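TssK C (Escherichia coli, PDB 5M2Y) is a baseplate component of the type VI secretion system, of which this C-terminal domain probably takes part in binding the trans-envelope membrane complex. Local coordinates at residues Ala28-Ser33 with Leu122-Val127; His41-Lys46 with Glu87-Ala92; Leu50-Ser55 with Thr110-Ala115; Ser68-Arg73 with Leu93-Asp98. All blocks are in the same frame, centred on the assembly; numbering follows the deposited sequence.

Contact 1 (Ala28-Ser33 with Leu122-Val127)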
loop_
_atom_site.group_PDB
_atom_site.type_symbol
_atom_site.label_atom_id
_atom_site.label_comp_id
_atom_site.label_asym_id
_atom_site.label_seq_id
_atom_site.Cartn_x
_atom_site.Cartn_y
_atom_site.Cartn_z
ATOM N N ALA A 28 7.408 10.904 4.557
ATOM C CA ALA A 28 6.554 10.481 3.454
ATOM C C ALA A 28 5.296 9.811 3.933
ATOM O O ALA A 28 5.303 9.137 4.962
ATOM C CB ALA A 28 7.282 9.569 2.500
ATOM N N ASP A 29 4.219 10.025 3.178
ATOM C CA ASP A 29 2.911 9.420 3.391
ATOM C C ASP A 29 2.627 8.601 2.155
ATOM O O ASP A 29 3.018 8.989 1.054
ATOM C CB ASP A 29 1.844 10.476 3.630
ATOM C CG ASP A 29 2.109 11.294 4.879
ATOM O OD1 ASP A 29 2.224 10.687 5.984
ATOM O OD2 ASP A 29 2.156 12.538 4.770
ATOM N N PHE A 30 1.999 7.445 2.341
ATOM C CA PHE A 30 1.766 6.482 1.273
ATOM C C PHE A 30 0.316 6.319 0.869
ATOM O O PHE A 30 -0.583 6.436 1.694
ATOM C CB PHE A 30 2.342 5.126 1.693
ATOM C CG PHE A 30 3.828 5.122 1.960
ATOM C CD1 PHE A 30 4.327 5.482 3.203
ATOM C CD2 PHE A 30 4.722 4.734 0.979
ATOM C CE1 PHE A 30 5.690 5.485 3.450
ATOM C CE2 PHE A 30 6.094 4.736 1.232
ATOM C CZ PHE A 30 6.566 5.099 2.472
ATOM N N TRP A 31 0.108 6.034 -0.420
ATOM C CA TRP A 31 -1.207 5.781 -1.002
ATOM C C TRP A 31 -1.156 4.613 -1.952
ATOM O O TRP A 31 -0.182 4.440 -2.686
ATOM C CB TRP A 31 -1.725 6.979 -1.811
ATOM C CG TRP A 31 -2.266 8.094 -0.996
ATOM C CD1 TRP A 31 -3.572 8.353 -0.712
ATOM C CD2 TRP A 31 -1.505 9.144 -0.398
ATOM N NE1 TRP A 31 -3.675 9.487 0.053
ATOM C CE2 TRP A 31 -2.416 9.988 0.272
ATOM C CE3 TRP A 31 -0.140 9.453 -0.354
ATOM C CZ2 TRP A 31 -1.991 11.103 0.995
ATOM C CZ3 TRP A 31 0.275 10.552 0.355
ATOM C CH2 TRP A 31 -0.642 11.384 0.995
ATOM N N LEU A 32 -2.245 3.863 -1.980
ATOM C CA LEU A 32 -2.441 2.768 -2.913
ATOM C C LEU A 32 -3.463 3.176 -3.971
ATOM O O LEU A 32 -4.478 3.800 -3.655
ATOM C CB LEU A 32 -2.937 1.513 -2.173
ATOM C CG LEU A 32 -1.925 0.732 -1.341
ATOM C CD1 LEU A 32 -2.625 -0.311 -0.481
ATOM C CD2 LEU A 32 -0.840 0.099 -2.227
ATOM N N SER A 33 -3.168 2.846 -5.223
ATOM C CA SER A 33 -4.081 3.062 -6.351
ATOM C C SER A 33 -4.479 1.651 -6.780
ATOM O O SER A 33 -3.603 0.810 -6.971
ATOM C CB SER A 33 -3.394 3.822 -7.481
ATOM O OG SER A 33 -4.142 3.769 -8.680
ATOM N N LEU A 122 -2.374 -3.227 -8.121
ATOM C CA LEU A 122 -1.961 -2.224 -7.139
ATOM C C LEU A 122 -0.781 -1.393 -7.612
ATOM O O LEU A 122 0.158 -1.925 -8.188
ATOM C CB LEU A 122 -1.509 -2.925 -5.857
ATOM C CG LEU A 122 -2.509 -3.341 -4.797
ATOM C CD1 LEU A 122 -3.653 -4.171 -5.306
ATOM C CD2 LEU A 122 -1.775 -3.933 -3.589
ATOM N N GLU A 123 -0.796 -0.114 -7.271
ATOM C CA GLU A 123 0.322 0.791 -7.492
ATOM C C GLU A 123 0.511 1.569 -6.184
ATOM O O GLU A 123 -0.484 1.944 -5.562
ATOM C CB GLU A 123 0.104 1.702 -8.700
ATOM C CG GLU A 123 0.152 0.949 -10.017
ATOM C CD GLU A 123 0.170 1.812 -11.274
ATOM O OE1 GLU A 123 -0.228 2.988 -11.202
ATOM O OE2 GLU A 123 0.577 1.292 -12.336
ATOM N N LEU A 124 1.772 1.734 -5.725
ATOM C CA LEU A 124 2.057 2.434 -4.474
ATOM C C LEU A 124 2.823 3.702 -4.785
ATOM O O LEU A 124 3.763 3.680 -5.576
ATOM C CB LEU A 124 2.863 1.528 -3.523
ATOM C CG LEU A 124 3.300 2.107 -2.168
ATOM C CD1 LEU A 124 2.116 2.336 -1.240
ATOM C CD2 LEU A 124 4.298 1.184 -1.498
ATOM N N PHE A 125 2.330 4.823 -4.226
ATOM C CA PHE A 125 2.902 6.165 -4.346
ATOM C C PHE A 125 3.205 6.707 -2.946
ATOM O O PHE A 125 2.434 6.485 -2.014
ATOM C CB PHE A 125 1.893 7.131 -4.993
ATOM C CG PHE A 125 1.460 6.829 -6.401
ATOM C CD1 PHE A 125 0.366 6.014 -6.649
ATOM C CD2 PHE A 125 2.107 7.412 -7.483
ATOM C CE1 PHE A 125 -0.032 5.736 -7.958
ATOM C CE2 PHE A 125 1.702 7.144 -8.791
ATOM C CZ PHE A 125 0.634 6.309 -9.022
ATOM N N ALA A 126 4.311 7.444 -2.816
ATOM C CA ALA A 126 4.670 8.149 -1.591
ATOM C C ALA A 126 4.759 9.623 -1.944
ATOM O O ALA A 126 5.302 9.984 -2.996
ATOM C CB ALA A 126 5.993 7.658 -1.030
ATOM N N VAL A 127 4.186 10.436 -1.096
ATOM C CA VAL A 127 4.236 11.859 -1.284
ATOM C C VAL A 127 5.204 12.356 -0.238
ATOM O O VAL A 127 5.021 12.131 0.900
ATOM C CB VAL A 127 2.873 12.501 -1.137
ATOM C CG1 VAL A 127 2.952 14.005 -1.200
ATOM C CG2 VAL A 127 1.969 12.001 -2.230
HETATM O O HOH W 1 3.089 13.460 2.332
#

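Contact 2 (His41-Lys46 with Glu87-Ala92)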
loop_
_atom_site.group_PDB
_atom_site.type_symbol
_atom_site.label_atom_id
_atom_site.label_comp_id
_atom_site.label_asym_id
_atom_site.label_seq_id
_atom_site.Cartn_x
_atom_site.Cartn_y
_atom_site.Cartn_z
ATOM N N HIS A 41 -17.646 0.762 -6.282
ATOM C CA HIS A 41 -18.228 1.056 -4.965
ATOM C C HIS A 41 -17.966 -0.081 -3.970
ATOM O O HIS A 41 -17.802 0.165 -2.774
ATOM C CB HIS A 41 -19.741 1.350 -5.073
ATOM C CG HIS A 41 -20.610 0.125 -5.124
ATOM N ND1 HIS A 41 -20.823 -0.567 -6.297
ATOM C CD2 HIS A 41 -21.286 -0.502 -4.135
ATOM C CE1 HIS A 41 -21.622 -1.579 -5.994
ATOM N NE2 HIS A 41 -21.920 -1.582 -4.704
ATOM N N GLU A 42 -17.934 -1.327 -4.477
ATOM C CA GLU A 42 -17.701 -2.521 -3.669
ATOM C C GLU A 42 -16.235 -2.589 -3.264
ATOM O O GLU A 42 -15.935 -2.930 -2.122
ATOM C CB GLU A 42 -18.077 -3.747 -4.474
ATOM C CG GLU A 42 -18.706 -4.834 -3.651
ATOM C CD GLU A 42 -19.001 -6.054 -4.508
ATOM O OE1 GLU A 42 -19.546 -5.859 -5.606
ATOM O OE2 GLU A 42 -18.620 -7.173 -4.110
ATOM N N LEU A 43 -15.325 -2.246 -4.202
ATOM C CA LEU A 43 -13.889 -2.222 -3.936
ATOM C C LEU A 43 -13.583 -1.177 -2.850
ATOM O O LEU A 43 -12.830 -1.456 -1.931
ATOM C CB LEU A 43 -13.108 -1.934 -5.226
ATOM C CG LEU A 43 -11.588 -1.900 -5.132
ATOM C CD1 LEU A 43 -11.032 -3.267 -4.947
ATOM C CD2 LEU A 43 -10.989 -1.289 -6.385
ATOM N N GLN A 44 -14.222 0.001 -2.928
ATOM C CA GLN A 44 -14.030 1.080 -1.956
ATOM C C GLN A 44 -14.388 0.642 -0.550
ATOM O O GLN A 44 -13.674 0.963 0.405
ATOM C CB GLN A 44 -14.898 2.277 -2.326
ATOM C CG GLN A 44 -14.549 3.530 -1.553
ATOM C CD GLN A 44 -15.387 4.700 -1.981
ATOM O OE1 GLN A 44 -16.614 4.606 -2.140
ATOM N NE2 GLN A 44 -14.720 5.852 -2.113
ATOM N N THR A 45 -15.532 -0.046 -0.449
ATOM C CA THR A 45 -16.115 -0.568 0.775
ATOM C C THR A 45 -15.283 -1.707 1.402
ATOM O O THR A 45 -15.011 -1.666 2.595
ATOM C CB THR A 45 -17.558 -1.008 0.452
ATOM O OG1 THR A 45 -18.328 0.147 0.097
ATOM C CG2 THR A 45 -18.229 -1.769 1.586
ATOM N N LYS A 46 -14.878 -2.700 0.592
ATOM C CA LYS A 46 -14.235 -3.955 0.992
ATOM C C LYS A 46 -12.713 -3.981 1.005
ATOM O O LYS A 46 -12.153 -4.655 1.868
ATOM C CB LYS A 46 -14.756 -5.084 0.103
ATOM C CG LYS A 46 -16.246 -5.348 0.261
ATOM C CD LYS A 46 -16.633 -6.571 -0.538
ATOM C CE LYS A 46 -18.106 -6.883 -0.516
ATOM N NZ LYS A 46 -18.385 -8.020 -1.413
ATOM N N GLU A 87 -11.448 4.493 -13.525
ATOM C CA GLU A 87 -11.918 3.293 -12.834
ATOM C C GLU A 87 -11.157 2.897 -11.558
ATOM O O GLU A 87 -11.554 1.939 -10.892
ATOM C CB GLU A 87 -11.940 2.122 -13.815
ATOM C CG GLU A 87 -13.186 2.131 -14.686
ATOM C CD GLU A 87 -13.081 1.456 -16.048
ATOM O OE1 GLU A 87 -12.336 0.462 -16.209
ATOM O OE2 GLU A 87 -13.869 1.859 -16.926
ATOM N N ASN A 88 -10.084 3.610 -11.224
ATOM C CA ASN A 88 -9.305 3.309 -10.024
ATOM C C ASN A 88 -9.874 3.876 -8.748
ATOM O O ASN A 88 -10.583 4.885 -8.742
ATOM C CB ASN A 88 -7.875 3.757 -10.161
ATOM C CG ASN A 88 -7.075 2.814 -10.990
ATOM O OD1 ASN A 88 -7.564 2.182 -11.933
ATOM N ND2 ASN A 88 -5.817 2.716 -10.685
ATOM N N GLN A 89 -9.540 3.203 -7.652
ATOM C CA GLN A 89 -9.919 3.602 -6.311
ATOM C C GLN A 89 -8.639 3.893 -5.568
ATOM O O GLN A 89 -7.665 3.156 -5.721
ATOM C CB GLN A 89 -10.691 2.484 -5.625
ATOM C CG GLN A 89 -12.082 2.262 -6.213
ATOM C CD GLN A 89 -13.039 3.414 -6.017
ATOM O OE1 GLN A 89 -12.981 4.156 -5.026
ATOM N NE2 GLN A 89 -14.004 3.529 -6.913
ATOM N N TYR A 90 -8.630 4.990 -4.803
ATOM C CA TYR A 90 -7.449 5.428 -4.069
ATOM C C TYR A 90 -7.622 5.276 -2.581
ATOM O O TYR A 90 -8.723 5.438 -2.062
ATOM C CB TYR A 90 -7.038 6.851 -4.473
ATOM C CG TYR A 90 -6.724 6.947 -5.956
ATOM C CD1 TYR A 90 -7.731 7.140 -6.890
ATOM C CD2 TYR A 90 -5.434 6.779 -6.419
ATOM C CE1 TYR A 90 -7.453 7.177 -8.257
ATOM C CE2 TYR A 90 -5.144 6.813 -7.780
ATOM C CZ TYR A 90 -6.156 7.016 -8.696
ATOM O OH TYR A 90 -5.880 7.039 -10.044
ATOM N N PHE A 91 -6.540 4.885 -1.912
ATOM C CA PHE A 91 -6.548 4.655 -0.477
ATOM C C PHE A 91 -5.292 5.172 0.173
ATOM O O PHE A 91 -4.210 4.992 -0.359
ATOM C CB PHE A 91 -6.672 3.155 -0.166
ATOM C CG PHE A 91 -7.846 2.453 -0.803
ATOM C CD1 PHE A 91 -7.756 1.945 -2.088
ATOM C CD2 PHE A 91 -9.045 2.300 -0.117
ATOM C CE1 PHE A 91 -8.862 1.330 -2.690
ATOM C CE2 PHE A 91 -10.147 1.677 -0.722
ATOM C CZ PHE A 91 -10.051 1.195 -2.007
ATOM N N ALA A 92 -5.434 5.793 1.325
ATOM C CA ALA A 92 -4.286 6.243 2.088
ATOM C C ALA A 92 -3.892 5.169 3.066
ATOM O O ALA A 92 -4.745 4.461 3.584
ATOM C CB ALA A 92 -4.636 7.496 2.861
HETATM O O HOH W 2 -11.554 4.975 -2.437
#

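Contact 3 (Leu50-Ser55 with Thr110-Ala115)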
loop_
_atom_site.group_PDB
_atom_site.type_symbol
_atom_site.label_atom_id
_atom_site.label_comp_id
_atom_site.label_asym_id
_atom_site.label_seq_id
_atom_site.Cartn_x
_atom_site.Cartn_y
_atom_site.Cartn_z
ATOM N N LEU A 50 -10.102 -6.247 3.190
ATOM C CA LEU A 50 -9.533 -7.388 2.477
ATOM C C LEU A 50 -8.019 -7.309 2.329
ATOM O O LEU A 50 -7.347 -8.320 2.499
ATOM C CB LEU A 50 -10.192 -7.577 1.111
ATOM C CG LEU A 50 -11.640 -8.057 1.141
ATOM C CD1 LEU A 50 -12.275 -7.943 -0.205
ATOM C CD2 LEU A 50 -11.740 -9.494 1.629
ATOM N N CYS A 51 -7.490 -6.118 2.014
ATOM C CA CYS A 51 -6.057 -5.934 1.854
ATOM C C CYS A 51 -5.394 -5.858 3.209
ATOM O O CYS A 51 -5.838 -5.099 4.066
ATOM C CB CYS A 51 -5.755 -4.700 1.006
ATOM S SG CYS A 51 -3.995 -4.413 0.724
ATOM N N LYS A 52 -4.327 -6.635 3.389
ATOM C CA LYS A 52 -3.597 -6.664 4.650
ATOM C C LYS A 52 -2.123 -6.405 4.418
ATOM O O LYS A 52 -1.522 -7.019 3.542
ATOM C CB LYS A 52 -3.786 -8.018 5.352
ATOM C CG LYS A 52 -5.229 -8.383 5.645
ATOM C CD LYS A 52 -5.691 -7.865 7.012
ATOM C CE LYS A 52 -7.112 -8.390 7.115
ATOM N NZ LYS A 52 -8.111 -7.446 7.625
ATOM N N ALA A 53 -1.535 -5.519 5.221
ATOM C CA ALA A 53 -0.109 -5.259 5.150
ATOM C C ALA A 53 0.612 -6.411 5.857
ATOM O O ALA A 53 0.192 -6.865 6.926
ATOM C CB ALA A 53 0.210 -3.950 5.845
ATOM N N GLY A 54 1.652 -6.908 5.214
ATOM C CA GLY A 54 2.453 -7.998 5.747
ATOM C C GLY A 54 3.622 -7.473 6.542
ATOM O O GLY A 54 4.011 -6.309 6.409
ATOM N N SER A 55 4.152 -8.302 7.406
ATOM C CA SER A 55 5.254 -7.901 8.223
ATOM C C SER A 55 6.484 -7.781 7.354
ATOM O O SER A 55 6.804 -8.691 6.667
ATOM C CB SER A 55 5.534 -8.954 9.272
ATOM O OG SER A 55 6.605 -8.584 10.076
ATOM N N THR A 110 4.931 -5.069 2.126
ATOM C CA THR A 110 4.206 -6.143 1.455
ATOM C C THR A 110 2.722 -5.985 1.690
ATOM O O THR A 110 2.313 -5.501 2.740
ATOM C CB THR A 110 4.652 -7.542 1.907
ATOM O OG1 THR A 110 4.273 -7.750 3.253
ATOM C CG2 THR A 110 6.145 -7.789 1.749
ATOM N N PHE A 111 1.922 -6.384 0.699
ATOM C CA PHE A 111 0.467 -6.331 0.792
ATOM C C PHE A 111 -0.129 -7.608 0.284
ATOM O O PHE A 111 0.277 -8.125 -0.751
ATOM C CB PHE A 111 -0.115 -5.146 -0.000
ATOM C CG PHE A 111 0.479 -3.817 0.372
ATOM C CD1 PHE A 111 -0.049 -3.069 1.413
ATOM C CD2 PHE A 111 1.579 -3.318 -0.313
ATOM C CE1 PHE A 111 0.522 -1.845 1.763
ATOM C CE2 PHE A 111 2.145 -2.101 0.031
ATOM C CZ PHE A 111 1.612 -1.365 1.062
ATOM N N TYR A 112 -1.096 -8.106 1.028
ATOM C CA TYR A 112 -1.833 -9.293 0.674
ATOM C C TYR A 112 -3.144 -8.840 0.079
ATOM O O TYR A 112 -3.847 -8.023 0.673
ATOM C CB TYR A 112 -2.081 -10.164 1.919
ATOM C CG TYR A 112 -3.157 -11.209 1.739
ATOM C CD1 TYR A 112 -2.980 -12.269 0.855
ATOM C CD2 TYR A 112 -4.336 -11.150 2.462
ATOM C CE1 TYR A 112 -3.962 -13.232 0.683
ATOM C CE2 TYR A 112 -5.323 -12.117 2.307
ATOM C CZ TYR A 112 -5.130 -13.153 1.410
ATOM O OH TYR A 112 -6.070 -14.142 1.264
ATOM N N THR A 113 -3.466 -9.383 -1.092
ATOM C CA THR A 113 -4.740 -9.117 -1.745
ATOM C C THR A 113 -5.378 -10.475 -2.001
ATOM O O THR A 113 -4.845 -11.230 -2.809
ATOM C CB THR A 113 -4.567 -8.291 -3.023
ATOM O OG1 THR A 113 -3.690 -8.957 -3.923
ATOM C CG2 THR A 113 -4.072 -6.870 -2.754
ATOM N N PRO A 114 -6.483 -10.829 -1.303
ATOM C CA PRO A 114 -7.105 -12.143 -1.529
ATOM C C PRO A 114 -7.702 -12.256 -2.917
ATOM O O PRO A 114 -8.010 -11.238 -3.528
ATOM C CB PRO A 114 -8.196 -12.209 -0.451
ATOM C CG PRO A 114 -8.505 -10.797 -0.142
ATOM C CD PRO A 114 -7.226 -10.055 -0.289
ATOM N N ALA A 115 -7.881 -13.499 -3.397
ATOM C CA ALA A 115 -8.456 -13.799 -4.707
ATOM C C ALA A 115 -9.892 -13.282 -4.879
ATOM O O ALA A 115 -10.317 -13.052 -6.006
ATOM C CB ALA A 115 -8.400 -15.282 -4.973
HETATM O O HOH W 3 4.552 -4.015 4.975
HETATM O O HOH W 4 5.301 -9.900 4.491
#

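Contact 4 (Ser68-Arg73 with Leu93-Asp98)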
loop_
_atom_site.group_PDB
_atom_site.type_symbol
_atom_site.label_atom_id
_atom_site.label_comp_id
_atom_site.label_asym_id
_atom_site.label_seq_id
_atom_site.Cartn_x
_atom_site.Cartn_y
_atom_site.Cartn_z
ATOM N N SER A 68 0.799 -4.887 12.108
ATOM C CA SER A 68 -0.298 -4.166 12.739
ATOM C C SER A 68 -0.023 -2.653 12.656
ATOM O O SER A 68 1.102 -2.238 12.387
ATOM C CB SER A 68 -0.490 -4.623 14.181
ATOM O OG SER A 68 0.601 -4.243 14.990
ATOM N N GLY A 69 -1.073 -1.861 12.851
ATOM C CA GLY A 69 -0.991 -0.405 12.808
ATOM C C GLY A 69 -1.095 0.196 11.419
ATOM O O GLY A 69 -0.658 1.329 11.195
ATOM N N VAL A 70 -1.663 -0.573 10.471
ATOM C CA VAL A 70 -1.872 -0.123 9.106
ATOM C C VAL A 70 -3.379 -0.014 8.901
ATOM O O VAL A 70 -4.083 -1.018 8.982
ATOM C CB VAL A 70 -1.201 -1.047 8.067
ATOM C CG1 VAL A 70 -1.394 -0.522 6.649
ATOM C CG2 VAL A 70 0.276 -1.232 8.374
ATOM N N ILE A 71 -3.876 1.217 8.712
ATOM C CA ILE A 71 -5.290 1.444 8.472
ATOM C C ILE A 71 -5.394 1.956 7.053
ATOM O O ILE A 71 -4.791 2.964 6.716
ATOM C CB ILE A 71 -5.954 2.411 9.483
ATOM C CG1 ILE A 71 -5.775 1.923 10.919
ATOM C CG2 ILE A 71 -7.447 2.579 9.166
ATOM C CD1 ILE A 71 -6.050 2.995 11.995
ATOM N N ILE A 72 -6.132 1.232 6.222
ATOM C CA ILE A 72 -6.341 1.602 4.831
ATOM C C ILE A 72 -7.614 2.432 4.787
ATOM O O ILE A 72 -8.667 1.963 5.191
ATOM C CB ILE A 72 -6.375 0.345 3.924
ATOM C CG1 ILE A 72 -4.999 -0.367 3.954
ATOM C CG2 ILE A 72 -6.774 0.718 2.496
ATOM C CD1 ILE A 72 -4.965 -1.756 3.298
ATOM N N ARG A 73 -7.497 3.682 4.342
ATOM C CA ARG A 73 -8.662 4.561 4.275
ATOM C C ARG A 73 -8.965 4.982 2.849
ATOM O O ARG A 73 -8.070 5.493 2.171
ATOM C CB ARG A 73 -8.461 5.821 5.122
ATOM C CG ARG A 73 -8.079 5.573 6.554
ATOM C CD ARG A 73 -8.276 6.818 7.392
ATOM N NE ARG A 73 -7.731 6.660 8.739
ATOM C CZ ARG A 73 -8.426 6.183 9.760
ATOM N NH1 ARG A 73 -9.690 5.834 9.619
ATOM N NH2 ARG A 73 -7.841 6.070 10.949
ATOM N N LEU A 93 -2.586 5.048 3.315
ATOM C CA LEU A 93 -2.100 4.156 4.350
ATOM C C LEU A 93 -1.907 5.018 5.597
ATOM O O LEU A 93 -1.048 5.894 5.626
ATOM C CB LEU A 93 -0.790 3.476 3.960
ATOM C CG LEU A 93 -0.797 2.574 2.727
ATOM C CD1 LEU A 93 0.553 1.907 2.582
ATOM C CD2 LEU A 93 -1.907 1.512 2.797
ATOM N N ASP A 94 -2.779 4.823 6.584
ATOM C CA ASP A 94 -2.706 5.544 7.847
ATOM C C ASP A 94 -1.837 4.643 8.726
ATOM O O ASP A 94 -2.307 3.644 9.271
ATOM C CB ASP A 94 -4.107 5.774 8.447
ATOM C CG ASP A 94 -4.124 6.704 9.651
ATOM O OD1 ASP A 94 -3.040 7.060 10.148
ATOM O OD2 ASP A 94 -5.229 7.039 10.122
ATOM N N LEU A 95 -0.545 4.978 8.798
ATOM C CA LEU A 95 0.435 4.196 9.534
ATOM C C LEU A 95 0.689 4.686 10.945
ATOM O O LEU A 95 0.817 5.885 11.180
ATOM C CB LEU A 95 1.760 4.154 8.770
ATOM C CG LEU A 95 1.725 3.692 7.291
ATOM C CD1 LEU A 95 3.066 3.942 6.590
ATOM C CD2 LEU A 95 1.292 2.231 7.175
ATOM N N SER A 96 0.802 3.737 11.878
ATOM C CA SER A 96 1.181 4.013 13.264
ATOM C C SER A 96 2.688 4.324 13.235
ATOM O O SER A 96 3.350 4.085 12.218
ATOM C CB SER A 96 0.914 2.796 14.146
ATOM O OG SER A 96 1.819 1.738 13.891
ATOM N N THR A 97 3.225 4.847 14.351
ATOM C CA THR A 97 4.649 5.150 14.467
ATOM C C THR A 97 5.475 3.880 14.232
ATOM O O THR A 97 6.406 3.910 13.430
ATOM C CB THR A 97 4.936 5.807 15.825
ATOM O OG1 THR A 97 4.136 6.987 15.932
ATOM C CG2 THR A 97 6.413 6.138 16.016
ATOM N N ASP A 98 5.088 2.769 14.888
ATOM C CA ASP A 98 5.761 1.476 14.784
ATOM C C ASP A 98 5.698 0.874 13.390
ATOM O O ASP A 98 6.706 0.343 12.926
ATOM C CB ASP A 98 5.226 0.486 15.834
ATOM C CG ASP A 98 5.599 0.814 17.270
ATOM O OD1 ASP A 98 6.420 1.736 17.480
ATOM O OD2 ASP A 98 5.082 0.140 18.176
#

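Contact 1 (Ala28-Ser33 with Leu122-Val127)
Ser33 CB meets the Phe125 ring at its edge, in the ring plane, 3.9 Å from CE1, while Phe5 of strand 3-11 packs against the same ring edge-to-face. The six-membered part of the Trp31 indole reaches across to Val127, the two side chains crossing obliquely: CZ3 lies 3.4 Å from Val127 CG2, the branch that sits beside the backbone N. Trp31 CG is itself anti to its carbonyl carbon, beside the backbone N (chi1 -78°). On the sheet face that carries Phe30, Leu32, Leu124 and Ala126, the Phe30 ring meets Ala126 CB obliquely, with CE2 3.7 Å away. Leu124 CD1 touches both backbone and side chain of the partner strand, 3.4 Å from Trp31 O and 3.8 Å from Leu32 CD2.

Between the two faces the strands run antiparallel, joined by six backbone hydrogen bonds in the hydrogen-bonded pairs Asp29-Val127, Trp31-Phe125 and Ser33-Glu123. Val127 N to Asp29 O is the shortest at 2.8 Å. A water donates to both Asp29 OD2 and Val127 O, so Val127 O receives the water in addition to Asp29 N. Ser33 OG hydrogen-bonds to Asn88 ND2, which satisfies a buried hydroxyl.

Both strands are interior to the antiparallel sheet. Strand 28-35 has strand 89-95 on its other side, through backbone bonds of Phe30 with Leu93 and Leu32 with Phe91; strand 121-128 is flanked by strand 3-11, through Leu124 with Ile6 and Ala126 with Val4.

Contact 2 (His41-Lys46 with Glu87-Ala92)
Leu43 and Gln89 supply the aliphatic part of this helix-on-strand contact, their side chains sliding past each other in opposite directions. Leu43 CD2 rests 3.7 Å from Gln89 CG. Leu43 CG is anti to the backbone N (chi1 -179°); Leu43 CB points toward the strand, and Gln89 CB toward the helix.

The aromatic part is the far end of the Phe91 ring, which reaches the helix backbone. Gln44 O lies at the ring edge, in its plane, 3.8 Å from CE2, and Leu43 O approaches CZ obliquely at the same distance.

Polar groups meet through water. The Gln44 and Gln89 side chains cross at about a right angle with their amide planes 62° apart, and Gln44 NE2 stands 3.8 Å from Gln89 OE1, with no direct hydrogen bond across the contact. Instead one water lies near Gln89 OE1, 3.1 Å away, and Tyr90 O, 2.9 Å away, and takes a weak bond from Gln44 NE2. The same water sits 4.0 Å above one face of the Phe91 ring, offset toward its rim.

Within the helix, a salt bridge one turn apart joins Lys46 NZ to Glu42 OE2 at 2.8 Å, and His41 O accepts from both the N and OG1 of Thr45.

Helix 40-50 thus lies against strand 89-95, the two short segments running nearly parallel (13°). Leu43 and Phe91 also touch Val34 of strand 28-35, Phe91 packs on Phe47 of the same helix, and Gln44 reaches Pro74 of strand 70-75.

Contact 3 (Leu50-Ser55 with Thr110-Ala115)
Lys52 O accepts from Tyr112 N at 2.8 Å, the shortest polar bond between the segments, and Lys52 N returns a bond to Tyr112 O, in the carbonyl plane on a lone pair. Cys51 CA also approaches Tyr112 O, at 3.3 Å. Two residues on, Gly54 N binds Thr110 O at 2.9 Å, with the donor well above the carbonyl plane (52° out of it). Thr110 OG1, between the backbone N and carbonyl carbon (chi1 68°), lies 3.1 Å from Gly54 CA, on the side where Gly54 carries no side chain. Two waters complete this end: one donates to Gly54 O and accepts from Thr110 N, the other joins Ser55 O to Thr110 OG1.

Cys51 SG, anti to its backbone N, makes an oblique Cys sulfur-aromatic contact with Phe111, 5.4 Å from the ring centroid. Beyond the strands, Leu50 and Pro114 cross at about a right angle, Leu50 CB meeting Pro114 CG at 3.8 Å. Pro114 N lies over one face of the Tyr112 ring, toward its rim. Such pairing is that of a short antiparallel strand, 52-54, which follows helix 40-50 and is outermost in the sheet as counted within this chain; Ala53 and Ser55 make further backbone bonds to Leu67 and Val65.

Contact 4 (Ser68-Arg73 with Leu93-Asp98)
Val70 to Ile72 pair with Leu93 to Leu95 as an antiparallel edge of the sheet, where strand 70-75, outermost within this chain, lies beside strand 89-95, at the surface of the domain. Ile71 and Asp94 form the hydrogen-bonded pair, Asp94 N to Ile71 O at 2.7 Å and Ile71 N to Asp94 O at 2.9 Å. Past the strand end, Gly69 O accepts from Ser96 N at 2.9 Å. Gly69 has positive phi (85°), and on the side where it carries no side chain its CA lies 3.7 Å from Ser96 OG, which bonds to Ala99 N as the N-cap of helix 97-106.

On the face carrying Val70, Ile72, Leu93 and Leu95, Val70 with Leu95 and Ile72 with Leu93 lie side by side, pointing the same way: Val70 CG2 is 3.8 Å from Leu95 CD2, and Ile72 CG1 is 3.8 Å from Leu93 CD2. Leu93 and Leu95 continue onto Phe30 of strand 28-35.

The other face carries a salt bridge. Arg73 runs extended from CG to NE, and Ile71 CG2 lies over the centre of its guanidinium. Side-on, NE and NH2 both grip Asp94 OD2 at 2.9 Å, NE on the anti lone pair, with that oxygen in the guanidinium plane.

In the fold
From the N terminus, the chain enters contact 1 at strand 28-35 and does not complete it until strand 121-128, so that pairing closes the widest loop and the other three nest within it. Helix 40-50 then begins contact 2, strand 52-54 begins contact 3 and strand 70-75 begins contact 4. Strand 89-95 completes contact 2 and then contact 4, whereas contact 3 waits for strand 108-112. Contact 4 therefore nests inside contact 3, while contact 2 crosses both. Contacts 1, 3 and 4 each pair neighbouring strands, and contact 2 sets helix 40-50 against strand 89-95; Phe111 packs against Leu122 and Leu93, tying contact 3 to contacts 1 and 4.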